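Local coordinates for RNA-binding protein Lsm (Halobacterium salinarum R1, PDB 6TFL) that probably binds RNA as a seven-subunit Sm-like archaeal protein, with uridine and calcium ions bound, at residues S14-V19 / T30-Y36. Numbering follows the deposited sequence.
With CA (calcium ion), chain P.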
loop_
_atom_site.group_PDB
_atom_site.type_symbol
_atom_site.label_atom_id
_atom_site.label_comp_id
_atom_site.label_asym_id
_atom_site.label_seq_id
_atom_site.Cartn_x
_atom_site.Cartn_y
_atom_site.Cartn_z
ATOM N N SER A 14 21.407 -17.306 -3.116
ATOM C CA SER A 14 21.504 -17.143 -4.559
ATOM C C SER A 14 22.384 -15.973 -4.965
ATOM O O SER A 14 22.462 -15.674 -6.157
ATOM C CB SER A 14 20.119 -16.966 -5.191
ATOM O OG SER A 14 19.163 -17.830 -4.602
ATOM N N LEU A 15 23.040 -15.304 -4.016
ATOM C CA LEU A 15 23.944 -14.217 -4.373
ATOM C C LEU A 15 25.080 -14.741 -5.238
ATOM O O LEU A 15 25.569 -15.856 -5.039
ATOM C CB LEU A 15 24.511 -13.545 -3.119
ATOM C CG LEU A 15 23.556 -12.637 -2.332
ATOM C CD1 LEU A 15 24.103 -12.325 -0.942
ATOM C CD2 LEU A 15 23.268 -11.359 -3.111
ATOM N N GLU A 16 25.499 -13.927 -6.206
ATOM C CA GLU A 16 26.547 -14.224 -7.183
ATOM C C GLU A 16 26.122 -15.291 -8.190
ATOM O O GLU A 16 26.922 -15.645 -9.064
ATOM C CB GLU A 16 27.881 -14.637 -6.526
ATOM C CG GLU A 16 28.329 -13.712 -5.387
ATOM C CD GLU A 16 29.809 -13.303 -5.450
ATOM O OE1 GLU A 16 30.171 -12.267 -4.840
ATOM O OE2 GLU A 16 30.616 -14.017 -6.090
ATOM N N GLU A 17 24.889 -15.790 -8.123
ATOM C CA GLU A 17 24.354 -16.738 -9.093
ATOM C C GLU A 17 23.291 -16.075 -9.958
ATOM O O GLU A 17 22.803 -14.976 -9.669
ATOM C CB GLU A 17 23.763 -17.977 -8.400
ATOM C CG GLU A 17 24.787 -18.807 -7.629
ATOM C CD GLU A 17 24.208 -19.408 -6.356
ATOM O OE1 GLU A 17 23.111 -20.015 -6.410
ATOM O OE2 GLU A 17 24.853 -19.275 -5.293
ATOM N N THR A 18 22.916 -16.778 -11.024
ATOM C CA THR A 18 21.987 -16.243 -12.003
ATOM C C THR A 18 20.549 -16.518 -11.582
ATOM O O THR A 18 20.240 -17.585 -11.044
ATOM C CB THR A 18 22.280 -16.834 -13.380
ATOM O OG1 THR A 18 23.589 -16.421 -13.780
ATOM C CG2 THR A 18 21.295 -16.321 -14.405
ATOM N N VAL A 19 19.680 -15.519 -11.786
ATOM C CA VAL A 19 18.281 -15.564 -11.380
ATOM C C VAL A 19 17.457 -14.869 -12.452
ATOM O O VAL A 19 17.971 -14.075 -13.243
ATOM C CB VAL A 19 18.012 -14.883 -10.007
ATOM C CG1 VAL A 19 18.842 -15.513 -8.893
ATOM C CG2 VAL A 19 18.263 -13.383 -10.090
ATOM N N THR A 30 17.039 -11.216 -16.424
ATOM C CA THR A 30 17.912 -12.324 -16.076
ATOM C C THR A 30 19.324 -11.798 -15.918
ATOM O O THR A 30 19.810 -11.048 -16.767
ATOM C CB THR A 30 17.855 -13.426 -17.136
ATOM O OG1 THR A 30 16.513 -13.906 -17.212
ATOM C CG2 THR A 30 18.738 -14.589 -16.755
ATOM N N GLY A 31 19.967 -12.185 -14.828
ATOM C CA GLY A 31 21.325 -11.763 -14.552
ATOM C C GLY A 31 21.738 -12.310 -13.208
ATOM O O GLY A 31 20.998 -13.056 -12.555
ATOM N N VAL A 32 22.935 -11.928 -12.797
ATOM C CA VAL A 32 23.477 -12.382 -11.526
ATOM C C VAL A 32 22.899 -11.518 -10.415
ATOM O O VAL A 32 22.959 -10.283 -10.475
ATOM C CB VAL A 32 25.016 -12.324 -11.542
ATOM C CG1 VAL A 32 25.582 -12.629 -10.176
ATOM C CG2 VAL A 32 25.559 -13.294 -12.558
ATOM N N LEU A 33 22.346 -12.159 -9.392
ATOM C CA LEU A 33 21.890 -11.436 -8.212
ATOM C C LEU A 33 23.103 -11.009 -7.385
ATOM O O LEU A 33 23.848 -11.867 -6.889
ATOM C CB LEU A 33 20.939 -12.304 -7.389
ATOM C CG LEU A 33 20.456 -11.691 -6.076
ATOM C CD1 LEU A 33 19.351 -10.685 -6.355
ATOM C CD2 LEU A 33 19.992 -12.777 -5.104
ATOM N N THR A 34 23.310 -9.689 -7.244
ATOM C CA THR A 34 24.412 -9.171 -6.433
ATOM C C THR A 34 23.956 -8.416 -5.189
ATOM O O THR A 34 24.809 -7.975 -4.408
ATOM C CB THR A 34 25.341 -8.263 -7.262
ATOM O OG1 THR A 34 24.635 -7.089 -7.685
ATOM C CG2 THR A 34 25.891 -9.001 -8.492
ATOM N N GLY A 35 22.656 -8.242 -4.975
ATOM C CA GLY A 35 22.199 -7.684 -3.717
ATOM C C GLY A 35 20.686 -7.661 -3.636
ATOM O O GLY A 35 19.978 -7.774 -4.644
ATOM N N TYR A 36 20.205 -7.488 -2.412
ATOM C CA TYR A 36 18.785 -7.364 -2.147
ATOM C C TYR A 36 18.631 -6.705 -0.782
ATOM O O TYR A 36 19.608 -6.531 -0.043
ATOM C CB TYR A 36 18.085 -8.731 -2.194
ATOM C CG TYR A 36 18.510 -9.605 -1.063
ATOM C CD1 TYR A 36 19.694 -10.332 -1.141
ATOM C CD2 TYR A 36 17.758 -9.686 0.096
ATOM C CE1 TYR A 36 20.108 -11.121 -0.098
ATOM C CE2 TYR A 36 18.165 -10.468 1.149
ATOM C CZ TYR A 36 19.340 -11.183 1.048
ATOM O OH TYR A 36 19.755 -11.969 2.093
HETATM CA CA CA P . 24.598 -20.690 -2.884
HETATM O O HOH W 1 22.667 -21.794 -4.286
#
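The end of 14-19 pairs antiparallel with the start of 30-36, and four backbone hydrogen bonds join the segments. V19 and G31 form a hydrogen-bonded pair (V19 N to G31 O 2.9 Å, G31 N to V19 O 3.2 Å); T18 and V32 are the next, non-hydrogen-bonded pair, with CA atoms 4.2 Å apart. L33 N donates to E17 O (2.9 Å), while L33 O accepts from E16 N (2.7 Å) rather than from E17 N. E17 N instead bonds back to S14 O (3.1 Å), closing a type II beta turn from S14 to E17 in which E16 takes positive phi (70°). In the Sm fold, a small, strongly bent beta barrel, this turn links the N-terminal helix 7-13 to the first strand. The chain turns a corner at G31, fully extended, so that strand 18-23 pairs with 28-30 and, at its start, with 32-36 of the other sheet. V19 CG2 packs on L33 CB (4.0 Å), and both side chains also touch I44 in the barrel interior. L15 CD2 reaches L33 CD2 (4.1 Å) and the edge of the Y36 ring at CD1 (4.2 Å); Y36 OH hydrogen-bonds E12 of the helix. T18 and V32 share the opposite face. E17, its CB directed away from strand 32-36, binds calcium through OE2 (2.8 Å) together with E13 O, and its OE1 accepts a hydrogen bond from a calcium-bound water (2.8 Å).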